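Local coordinates for HTH-type transcriptional regulator ascG (PDB 3BRQ), which represses transcription of the cryptic asc operon as a DNA-binding regulator of the LacI family, at the interface of chains A and B. Sequence-based numbering; all coordinates share one arbitrary frame. Chains: chain A/B, HTH-type transcriptional regulator ascG.

The interface of chains A and B. Residues chain A 243; chain B 184-185, 188, 214, 217.
A:Tyr243 lies across the first turn of helix 184-197 of chain B, its ring directed at B:Pro184, B:Ala185 and B:Ala188. The chains belong to the LacI family, whose repressors typically pair through their periplasmic-binding-protein-like cores, and this two-fold contact between cores is probably part of such a dimer. It illustrates how one aromatic residue can anchor a patch by laying one face of its ring over the junction of two helices whose surface there is mostly small residues. The tyrosine closes the 3-10 turn 241-243 and buries 86 Å² against chain B. Its CG stands anti to its own carbonyl carbon (chi1 -56°), which sends the ring away from the main-chain carbonyl and over the start of the helix.

Chain B meets the ring from one face, with its contacts spread round the rim. Under the CD2 rim, CD2 meets CB of B:Pro184 at 3.4 Å, the proline crossing the tyrosine side chain at about a right angle. The carbonyl carbon of B:Pro184 lies against this face, displaced toward the rim. At the opposite rim, still on the same face, CE1 touches the methyl CB of B:Ala188 at 3.6 Å, one helical turn beyond B:Pro184. At the far end, the phenol oxygen OH rests against B:Ala185, 3.3 Å from CA and 3.4 Å from its CB methyl. Because B:Ala185 and B:Ala188 carry only methyl groups, the ring can come close to the helix backbone.

Helix 209-221 continues the same floor toward the root of the side chain, where B:Gly214 brings its CA to 4.0 Å from CD1 of the tyrosine ring. B:Lys217 adds the aliphatic part of its chain, which crosses the tyrosine side chain at about a right angle: CG packs 3.6 Å from the tyrosine CA, and CD lies 3.5 Å from the backbone O. A bend at chi2 (77°) lays the lysine methylenes along the tyrosine backbone and carries the terminal NZ amine away from the ring, beyond the tyrosine main chain.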
# COMPACT_ATOMS: atom_id res chain seq x y z
N TYR A 243 15.67 1.58 5.20
CA TYR A 243 16.44 1.37 3.95
C TYR A 243 16.56 2.65 3.14
O TYR A 243 17.09 2.66 2.02
CB TYR A 243 15.84 0.20 3.14
CG TYR A 243 15.79 -1.06 3.96
CD1 TYR A 243 16.90 -1.86 4.14
CD2 TYR A 243 14.63 -1.41 4.62
CE1 TYR A 243 16.85 -3.03 4.92
CE2 TYR A 243 14.56 -2.51 5.43
CZ TYR A 243 15.68 -3.34 5.56
OH TYR A 243 15.59 -4.43 6.39
N PRO B 184 11.44 -4.94 1.64
CA PRO B 184 12.72 -4.23 1.61
C PRO B 184 13.84 -5.06 2.26
O PRO B 184 14.94 -5.19 1.61
CB PRO B 184 12.46 -2.94 2.44
CG PRO B 184 10.97 -2.70 2.32
CD PRO B 184 10.36 -4.13 2.26
N ALA B 185 13.55 -5.68 3.43
CA ALA B 185 14.57 -6.53 4.08
C ALA B 185 15.07 -7.64 3.14
O ALA B 185 16.26 -7.99 3.15
CB ALA B 185 14.02 -7.19 5.28
N ALA B 188 17.58 -6.14 0.78
CA ALA B 188 18.90 -5.86 1.34
C ALA B 188 19.67 -7.20 1.52
O ALA B 188 20.88 -7.30 1.26
CB ALA B 188 18.75 -5.12 2.70
N GLY B 214 15.60 -1.81 -0.80
CA GLY B 214 16.40 -2.51 0.18
C GLY B 214 17.77 -2.74 -0.39
O GLY B 214 18.79 -2.64 0.31
N LYS B 217 20.11 0.05 -0.55
CA LYS B 217 20.60 0.41 0.80
C LYS B 217 21.82 -0.46 1.12
O LYS B 217 22.88 -0.00 1.53
CB LYS B 217 19.48 0.28 1.87
CG LYS B 217 19.92 0.52 3.31
CD LYS B 217 20.09 2.01 3.59
CE LYS B 217 20.48 2.29 5.04
NZ LYS B 217 20.71 3.78 5.21